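Local structure of 2-C-methyl-D-erythritol 4-phosphate cytidylyltransferase (2PX7) at residues L69-P74 against A98-A103; S27-A32 against P107-H112; A115-S120 against F216-P221. The protein probably catalyses the transfer of a cytidylyl group from CTP to 2-C-methyl-D-erythritol 4-phosphate, releasing diphosphate, in the non-mevalonate route to isoprenoids. One frame throughout, in Å; residues are numbered along the deposited sequence.

Overall arrangement
Contacts 1 and 2 adjoin on the central mixed sheet, their centres about 9 Å apart. Strand 67-72 of contact 1 is hydrogen-bonded to strand 27-31 of contact 2, whose other neighbour is strand 108-111; helix 93-103 covers one face of these strands and is followed in the chain by strand 108-111. Along the chain contact 1 therefore falls between the two halves of contact 2, and contact 3 opens just after them. Its centre is about 17 Å from that of contact 2, though H112 packs on V119 where the two meet, and about 20 Å from that of contact 1. Strand 108-111 leads into loop 115-120, which meets the loop carrying K217, predicted to position the substrate MEP.

Contact 1 of 3, residues L69-P74 against A98-A103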
loop_
_atom_site.group_PDB
_atom_site.type_symbol
_atom_site.label_atom_id
_atom_site.label_comp_id
_atom_site.label_asym_id
_atom_site.label_seq_id
_atom_site.Cartn_x
_atom_site.Cartn_y
_atom_site.Cartn_z
ATOM N N LEU A 69 -1.877 4.132 27.197
ATOM C CA LEU A 69 -2.798 5.255 27.385
ATOM C C LEU A 69 -3.597 5.439 26.112
ATOM O O LEU A 69 -3.029 5.527 25.018
ATOM C CB LEU A 69 -2.013 6.526 27.714
ATOM C CG LEU A 69 -1.177 6.514 29.001
ATOM C CD1 LEU A 69 -0.092 7.562 28.952
ATOM C CD2 LEU A 69 -2.058 6.751 30.239
ATOM N N VAL A 70 -4.915 5.478 26.259
ATOM C CA VAL A 70 -5.839 5.493 25.130
ATOM C C VAL A 70 -6.744 6.718 25.198
ATOM O O VAL A 70 -7.293 7.036 26.260
ATOM C CB VAL A 70 -6.724 4.216 25.104
ATOM C CG1 VAL A 70 -7.699 4.235 23.904
ATOM C CG2 VAL A 70 -5.856 2.954 25.079
ATOM N N ALA A 71 -6.900 7.387 24.058
ATOM C CA ALA A 71 -7.813 8.509 23.926
ATOM C C ALA A 71 -9.070 8.053 23.215
ATOM O O ALA A 71 -8.989 7.400 22.166
ATOM C CB ALA A 71 -7.160 9.637 23.156
ATOM N N LEU A 72 -10.234 8.381 23.777
ATOM C CA LEU A 72 -11.495 8.042 23.136
ATOM C C LEU A 72 -12.360 9.285 22.927
ATOM O O LEU A 72 -12.218 10.264 23.659
ATOM C CB LEU A 72 -12.255 6.986 23.955
ATOM C CG LEU A 72 -11.664 5.575 24.012
ATOM C CD1 LEU A 72 -12.501 4.700 24.930
ATOM C CD2 LEU A 72 -11.548 4.953 22.608
ATOM N N PRO A 73 -13.273 9.251 21.938
ATOM C CA PRO A 73 -14.063 10.463 21.746
ATOM C C PRO A 73 -14.895 10.751 23.012
ATOM O O PRO A 73 -15.325 9.808 23.676
ATOM C CB PRO A 73 -14.968 10.123 20.555
ATOM C CG PRO A 73 -14.352 8.899 19.911
ATOM C CD PRO A 73 -13.665 8.167 21.018
ATOM N N PRO A 74 -15.077 12.042 23.375
ATOM C CA PRO A 74 -15.878 12.359 24.562
ATOM C C PRO A 74 -17.267 11.711 24.482
ATOM O O PRO A 74 -17.885 11.707 23.417
ATOM C CB PRO A 74 -15.991 13.886 24.500
ATOM C CG PRO A 74 -14.761 14.331 23.743
ATOM C CD PRO A 74 -14.573 13.260 22.705
ATOM N N ALA A 98 -1.291 14.949 22.279
ATOM C CA ALA A 98 -0.833 15.913 23.303
ATOM C C ALA A 98 -1.438 15.620 24.694
ATOM O O ALA A 98 -0.766 15.712 25.726
ATOM C CB ALA A 98 -1.159 17.367 22.862
ATOM N N ARG A 99 -2.713 15.256 24.706
ATOM C CA ARG A 99 -3.403 14.901 25.945
ATOM C C ARG A 99 -2.813 13.667 26.580
ATOM O O ARG A 99 -2.472 13.674 27.765
ATOM C CB ARG A 99 -4.895 14.721 25.690
ATOM C CG ARG A 99 -5.581 16.047 25.330
ATOM C CD ARG A 99 -7.063 15.816 25.160
ATOM N NE ARG A 99 -7.762 16.981 24.634
ATOM C CZ ARG A 99 -9.065 17.207 24.802
ATOM N NH1 ARG A 99 -9.811 16.351 25.506
ATOM N NH2 ARG A 99 -9.626 18.295 24.267
ATOM N N LEU A 100 -2.670 12.620 25.775
ATOM C CA LEU A 100 -2.044 11.377 26.215
ATOM C C LEU A 100 -0.629 11.601 26.713
ATOM O O LEU A 100 -0.216 11.018 27.706
ATOM C CB LEU A 100 -2.051 10.341 25.080
ATOM C CG LEU A 100 -3.442 9.874 24.647
ATOM C CD1 LEU A 100 -3.325 8.999 23.410
ATOM C CD2 LEU A 100 -4.159 9.137 25.791
ATOM N N LEU A 101 0.108 12.447 26.009
ATOM C CA LEU A 101 1.520 12.712 26.309
ATOM C C LEU A 101 1.734 13.316 27.700
ATOM O O LEU A 101 2.711 13.003 28.382
ATOM C CB LEU A 101 2.084 13.658 25.244
ATOM C CG LEU A 101 3.583 13.853 25.047
ATOM C CD1 LEU A 101 4.346 12.508 24.966
ATOM C CD2 LEU A 101 3.775 14.707 23.787
ATOM N N GLU A 102 0.811 14.185 28.106
ATOM C CA GLU A 102 0.863 14.812 29.422
ATOM C C GLU A 102 0.787 13.779 30.546
ATOM O O GLU A 102 1.372 13.983 31.613
ATOM C CB GLU A 102 -0.276 15.824 29.559
ATOM C CG GLU A 102 0.011 16.925 30.565
ATOM C CD GLU A 102 -1.110 17.945 30.620
ATOM O OE1 GLU A 102 -1.468 18.481 29.542
ATOM O OE2 GLU A 102 -1.622 18.204 31.742
ATOM N N ALA A 103 0.093 12.669 30.277
ATOM C CA ALA A 103 -0.099 11.578 31.234
ATOM C C ALA A 103 0.991 10.507 31.195
ATOM O O ALA A 103 1.064 9.677 32.105
ATOM C CB ALA A 103 -1.471 10.933 31.024
#
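L100 of helix 93-103 reaches down onto strand 67-72 between L69 and A71, and these three residues, with A103 at the border, make up nearly all of the contact. In the L100 side chain CG lies anti to its own carbonyl carbon (chi1 -65°), which carries the branch toward the strand, where the two methyls part. CD2 settles on the strand backbone, 3.6 Å from V70 C, and also meets the CB of L69. CD1 turns to the next residue on this face, lying 3.9 Å from A71 CB. CD2 is also near the backbone N of A71.

L69 answers from the strand side. Its CD1 rises beside the helix backbone at L100-A103, 3.7 Å from L100 O, and reaches the methyl of A103, with L69 CD1 and A103 CB 4.2 Å apart. Each leucine thus reaches the main chain of the other segment. V70, between L69 and A71, points its side chain to the other face of the sheet, where it packs on I30 and F86.

The side chains that meet are all apolar, and the helix lies over the strand with axes 8.5 Å apart at closest approach, running in nearly opposite directions (149°). L100 also touches L29 and L87 on the strands flanking 67-72, so one leucine spans three neighbouring strands. Such a helix laid nearly antiparallel over parallel strands is characteristic of the Rossmann-like alpha/beta fold of the nucleotidyltransferases.

Contact 2 of 3, residues S27-A32 against P107-H112; sequences SVLIPA and PLVLVH
S27-L29 and V109-V111 pair as neighbouring parallel strands; the axes of the two short segments approach to 4.5 Å and are turned by 29°. Their hydrogen bonds form the parallel ladder in which residues of one strand bond to either side of their partner. S27 O accepts from L110 N, L110 O accepts from L29 N at 2.7 Å, and L29 O accepts from H112 N at 3.0 Å. The L29-L110 bond is almost straight, whereas L110 N approaches S27 O tilted 28° from the carbonyl plane. A weak bond from S27 N to L108 O begins the series, and CA-H groups of V28, V109 and V111 add contacts to the carbonyls of L110, S27 and L29.

These are two adjacent inner strands of the mixed sheet in an alpha/beta fold of Rossmann type, with helices on both faces. L29, V109 and V111 face helices 93-103 and 175-188. There L29 CD1 lies 4.1 Å from V109 CG1, slanting across it, and its farther neighbour is V111 CG2. V111 CG1, anti to its backbone N (chi1 -168°), points instead to the proline ring and meets P31 CD at 4.0 Å, the two side chains at about a right angle.

V28 and L110 occupy the other face, where L110 packs on V124 and V127 of helix 121-134 and V28 CG2 brushes the L110 CB. Past the last bridged pair, L29 with V111, the I30 and H112 side chains lie side by side, with I30 CD1 3.8 Å from H112 CB. P31, the centre of an inverse gamma turn, brings its CD to 3.3 Å from H112 O. The imidazole is held farther out, its NE2 hydrogen-bonded to R116 O and its ring meeting that of F62, while S27 OG bonds to E67.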
loop_
_atom_site.group_PDB
_atom_site.type_symbol
_atom_site.label_atom_id
_atom_site.label_comp_id
_atom_site.label_asym_id
_atom_site.label_seq_id
_atom_site.Cartn_x
_atom_site.Cartn_y
_atom_site.Cartn_z
ATOM N N SER A 27 6.279 3.185 27.458
ATOM C CA SER A 27 5.006 4.015 27.369
ATOM C C SER A 27 4.198 4.193 26.011
ATOM O O SER A 27 4.625 4.899 25.110
ATOM C CB SER A 27 5.266 5.381 28.006
ATOM O OG SER A 27 4.109 5.949 28.586
ATOM N N VAL A 28 3.009 3.597 25.893
ATOM C CA VAL A 28 2.294 3.529 24.601
ATOM C C VAL A 28 1.085 4.478 24.520
ATOM O O VAL A 28 0.186 4.416 25.364
ATOM C CB VAL A 28 1.833 2.064 24.273
ATOM C CG1 VAL A 28 1.025 2.023 23.010
ATOM C CG2 VAL A 28 3.029 1.105 24.173
ATOM N N LEU A 29 1.059 5.347 23.505
ATOM C CA LEU A 29 -0.054 6.298 23.341
ATOM C C LEU A 29 -0.897 5.932 22.143
ATOM O O LEU A 29 -0.374 5.832 21.035
ATOM C CB LEU A 29 0.445 7.751 23.219
ATOM C CG LEU A 29 1.614 8.172 24.124
ATOM C CD1 LEU A 29 1.973 9.655 23.901
ATOM C CD2 LEU A 29 1.263 7.918 25.589
ATOM N N ILE A 30 -2.194 5.735 22.379
ATOM C CA ILE A 30 -3.164 5.379 21.347
ATOM C C ILE A 30 -4.217 6.495 21.145
ATOM O O ILE A 30 -5.277 6.475 21.785
ATOM C CB ILE A 30 -3.878 4.011 21.678
ATOM C CG1 ILE A 30 -2.878 2.891 22.062
ATOM C CG2 ILE A 30 -4.898 3.611 20.593
ATOM C CD1 ILE A 30 -1.799 2.470 20.987
ATOM N N PRO A 31 -3.941 7.461 20.239
ATOM C CA PRO A 31 -4.900 8.556 19.988
ATOM C C PRO A 31 -6.093 8.121 19.148
ATOM O O PRO A 31 -6.197 8.519 18.001
ATOM C CB PRO A 31 -4.058 9.588 19.220
ATOM C CG PRO A 31 -3.020 8.728 18.461
ATOM C CD PRO A 31 -2.721 7.579 19.401
ATOM N N ALA A 32 -6.989 7.322 19.717
ATOM C CA ALA A 32 -8.140 6.767 18.989
ATOM C C ALA A 32 -9.447 7.563 19.162
ATOM O O ALA A 32 -10.474 7.006 19.574
ATOM C CB ALA A 32 -8.361 5.320 19.414
ATOM N N PRO A 107 10.105 7.549 30.058
ATOM C CA PRO A 107 10.909 8.426 29.193
ATOM C C PRO A 107 10.967 8.049 27.711
ATOM O O PRO A 107 11.640 8.736 26.922
ATOM C CB PRO A 107 12.307 8.336 29.809
ATOM C CG PRO A 107 12.359 6.980 30.417
ATOM C CD PRO A 107 10.959 6.725 30.942
ATOM N N LEU A 108 10.268 6.971 27.349
ATOM C CA LEU A 108 10.169 6.538 25.959
ATOM C C LEU A 108 8.705 6.321 25.597
ATOM O O LEU A 108 7.948 5.771 26.394
ATOM C CB LEU A 108 10.988 5.259 25.750
ATOM C CG LEU A 108 11.510 5.066 24.330
ATOM C CD1 LEU A 108 12.780 5.839 24.098
ATOM C CD2 LEU A 108 11.746 3.593 24.070
ATOM N N VAL A 109 8.294 6.782 24.414
ATOM C CA VAL A 109 6.902 6.620 23.981
ATOM C C VAL A 109 6.787 5.953 22.627
ATOM O O VAL A 109 7.597 6.190 21.755
ATOM C CB VAL A 109 6.087 7.960 23.908
ATOM C CG1 VAL A 109 5.637 8.374 25.249
ATOM C CG2 VAL A 109 6.878 9.100 23.193
ATOM N N LEU A 110 5.739 5.150 22.463
ATOM C CA LEU A 110 5.309 4.686 21.147
ATOM C C LEU A 110 3.926 5.249 20.885
ATOM O O LEU A 110 3.048 5.194 21.753
ATOM C CB LEU A 110 5.291 3.162 21.074
ATOM C CG LEU A 110 6.644 2.434 21.174
ATOM C CD1 LEU A 110 6.426 0.942 21.380
ATOM C CD2 LEU A 110 7.539 2.672 19.928
ATOM N N VAL A 111 3.743 5.839 19.712
ATOM C CA VAL A 111 2.454 6.394 19.343
ATOM C C VAL A 111 1.905 5.587 18.161
ATOM O O VAL A 111 2.580 5.442 17.136
ATOM C CB VAL A 111 2.566 7.878 18.932
ATOM C CG1 VAL A 111 1.165 8.507 18.828
ATOM C CG2 VAL A 111 3.457 8.647 19.921
ATOM N N HIS A 112 0.690 5.071 18.309
ATOM C CA HIS A 112 0.160 4.137 17.335
ATOM C C HIS A 112 -1.270 4.440 16.901
ATOM O O HIS A 112 -2.109 4.772 17.721
ATOM C CB HIS A 112 0.274 2.694 17.853
ATOM C CG HIS A 112 -0.143 1.668 16.847
ATOM N ND1 HIS A 112 0.557 1.442 15.681
ATOM C CD2 HIS A 112 -1.205 0.827 16.818
ATOM C CE1 HIS A 112 -0.047 0.495 14.985
ATOM N NE2 HIS A 112 -1.122 0.108 15.651
#

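Contact 3 of 3, residues A115-S120 against F216-P221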
loop_
_atom_site.group_PDB
_atom_site.type_symbol
_atom_site.label_atom_id
_atom_site.label_comp_id
_atom_site.label_asym_id
_atom_site.label_seq_id
_atom_site.Cartn_x
_atom_site.Cartn_y
_atom_site.Cartn_z
ATOM N N ALA A 115 -6.219 2.259 13.810
ATOM C CA ALA A 115 -6.630 1.688 12.521
ATOM C C ALA A 115 -5.580 0.769 11.879
ATOM O O ALA A 115 -5.817 0.255 10.791
ATOM C CB ALA A 115 -7.051 2.797 11.529
ATOM N N ARG A 116 -4.441 0.564 12.554
ATOM C CA ARG A 116 -3.416 -0.416 12.135
ATOM C C ARG A 116 -3.366 -1.589 13.132
ATOM O O ARG A 116 -2.485 -1.640 13.967
ATOM C CB ARG A 116 -2.025 0.255 11.992
ATOM C CG ARG A 116 -1.970 1.429 10.987
ATOM C CD ARG A 116 -0.627 2.265 11.016
ATOM N NE ARG A 116 -0.377 2.834 9.692
ATOM C CZ ARG A 116 -0.539 4.104 9.359
ATOM N NH1 ARG A 116 -0.913 4.997 10.279
ATOM N NH2 ARG A 116 -0.332 4.499 8.104
ATOM N N PRO A 117 -4.337 -2.525 13.067
ATOM C CA PRO A 117 -4.399 -3.614 14.065
ATOM C C PRO A 117 -3.327 -4.704 13.972
ATOM O O PRO A 117 -2.983 -5.307 14.996
ATOM C CB PRO A 117 -5.786 -4.212 13.837
ATOM C CG PRO A 117 -6.085 -3.930 12.384
ATOM C CD PRO A 117 -5.451 -2.604 12.092
ATOM N N PHE A 118 -2.787 -4.953 12.779
ATOM C CA PHE A 118 -1.895 -6.100 12.576
ATOM C C PHE A 118 -0.434 -5.679 12.585
ATOM O O PHE A 118 0.288 -5.773 11.593
ATOM C CB PHE A 118 -2.284 -6.891 11.315
ATOM C CG PHE A 118 -3.756 -7.234 11.248
ATOM C CD1 PHE A 118 -4.367 -7.937 12.284
ATOM C CD2 PHE A 118 -4.525 -6.853 10.157
ATOM C CE1 PHE A 118 -5.720 -8.245 12.240
ATOM C CE2 PHE A 118 -5.882 -7.168 10.095
ATOM C CZ PHE A 118 -6.482 -7.861 11.141
ATOM N N VAL A 119 -0.010 -5.177 13.733
ATOM C CA VAL A 119 1.375 -4.799 13.920
ATOM C C VAL A 119 2.005 -5.924 14.718
ATOM O O VAL A 119 1.460 -6.349 15.737
ATOM C CB VAL A 119 1.548 -3.374 14.562
ATOM C CG1 VAL A 119 0.968 -2.325 13.641
ATOM C CG2 VAL A 119 0.857 -3.267 15.883
ATOM N N SER A 120 3.128 -6.427 14.217
ATOM C CA SER A 120 3.783 -7.592 14.787
ATOM C C SER A 120 4.693 -7.177 15.919
ATOM O O SER A 120 5.070 -6.002 16.029
ATOM C CB SER A 120 4.600 -8.330 13.714
ATOM O OG SER A 120 5.666 -7.528 13.223
ATOM N N PHE A 216 -1.043 -2.219 7.702
ATOM C CA PHE A 216 -1.785 -1.266 6.889
ATOM C C PHE A 216 -2.894 -0.614 7.708
ATOM O O PHE A 216 -3.367 -1.168 8.711
ATOM C CB PHE A 216 -2.338 -1.909 5.600
ATOM C CG PHE A 216 -3.303 -3.055 5.841
ATOM C CD1 PHE A 216 -4.664 -2.826 5.959
ATOM C CD2 PHE A 216 -2.841 -4.354 5.942
ATOM C CE1 PHE A 216 -5.559 -3.890 6.186
ATOM C CE2 PHE A 216 -3.723 -5.414 6.179
ATOM C CZ PHE A 216 -5.079 -5.173 6.296
ATOM N N LYS A 217 -3.291 0.575 7.278
ATOM C CA LYS A 217 -4.315 1.340 7.968
ATOM C C LYS A 217 -5.666 0.952 7.380
ATOM O O LYS A 217 -5.807 0.880 6.170
ATOM C CB LYS A 217 -4.053 2.848 7.804
ATOM C CG LYS A 217 -5.017 3.749 8.559
ATOM C CD LYS A 217 -4.657 5.241 8.457
ATOM C CE LYS A 217 -5.272 6.012 9.649
ATOM N NZ LYS A 217 -5.398 7.498 9.428
ATOM N N ILE A 218 -6.650 0.682 8.239
ATOM C CA ILE A 218 -8.017 0.442 7.767
ATOM C C ILE A 218 -8.720 1.781 7.614
ATOM O O ILE A 218 -9.082 2.438 8.606
ATOM C CB ILE A 218 -8.821 -0.492 8.693
ATOM C CG1 ILE A 218 -8.121 -1.845 8.812
ATOM C CG2 ILE A 218 -10.268 -0.631 8.175
ATOM C CD1 ILE A 218 -8.709 -2.774 9.872
ATOM N N THR A 219 -8.872 2.203 6.364
ATOM C CA THR A 219 -9.481 3.484 6.053
ATOM C C THR A 219 -10.794 3.314 5.292
ATOM O O THR A 219 -11.819 3.877 5.679
ATOM C CB THR A 219 -8.534 4.331 5.217
ATOM O OG1 THR A 219 -7.287 4.464 5.911
ATOM C CG2 THR A 219 -9.129 5.717 4.967
ATOM N N HIS A 220 -10.745 2.535 4.210
ATOM C CA HIS A 220 -11.836 2.460 3.245
ATOM C C HIS A 220 -12.507 1.092 3.363
ATOM O O HIS A 220 -11.940 0.192 3.977
ATOM C CB HIS A 220 -11.295 2.708 1.827
ATOM C CG HIS A 220 -10.638 4.048 1.635
ATOM N ND1 HIS A 220 -9.276 4.192 1.464
ATOM C CD2 HIS A 220 -11.158 5.298 1.546
ATOM C CE1 HIS A 220 -8.984 5.471 1.291
ATOM N NE2 HIS A 220 -10.108 6.164 1.336
ATOM N N PRO A 221 -13.735 0.935 2.819
ATOM C CA PRO A 221 -14.487 -0.317 2.975
ATOM C C PRO A 221 -13.748 -1.585 2.550
ATOM O O PRO A 221 -13.846 -2.599 3.239
ATOM C CB PRO A 221 -15.728 -0.088 2.103
ATOM C CG PRO A 221 -15.930 1.372 2.175
ATOM C CD PRO A 221 -14.528 1.931 2.073
HETATM O O HOH W 1 -2.796 -3.433 10.193
#
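A115 O accepts the backbone N of I218 at 2.7 Å, a nearly straight bond (165° at the hydrogen) that joins the two loops directly. The same oxygen receives the CA-H of K217. A second link passes through water 1, which accepts from F118 N at 3.0 Å and donates to F216 O at 2.8 Å.

Side chains close in around this backbone pairing. The A115 methyl meets the K217 chain at CG, 3.7 Å away. That chain runs extended, with CG anti to the backbone N (chi1 -176°), and slants across R116, whose guanidinium has K217 CB over one face, 3.9 Å above the plane and toward the rim. Nearer the helices, I218 CD1 presses on P117 CG at 3.8 Å, the two side chains at about a right angle. The CZ of F216 comes to the edge of the F118 ring, and P117 CG covers one face of that ring.

R116 is held by salt bridges to D113 and to D145 of the second subunit, which would offset its charge beside K217; R116 NH1 and K217 NZ are 5.2 Å apart. K44 NZ, of a predicted transition-state stabilizer, hydrogen-bonds to I218 O. The I218-A115 bond and the water bridge join the loops on either side of K217 and probably help to place it, consistent with its predicted part in positioning MEP; the partnership of R116 with D145 ties loop 115-120 to the second subunit.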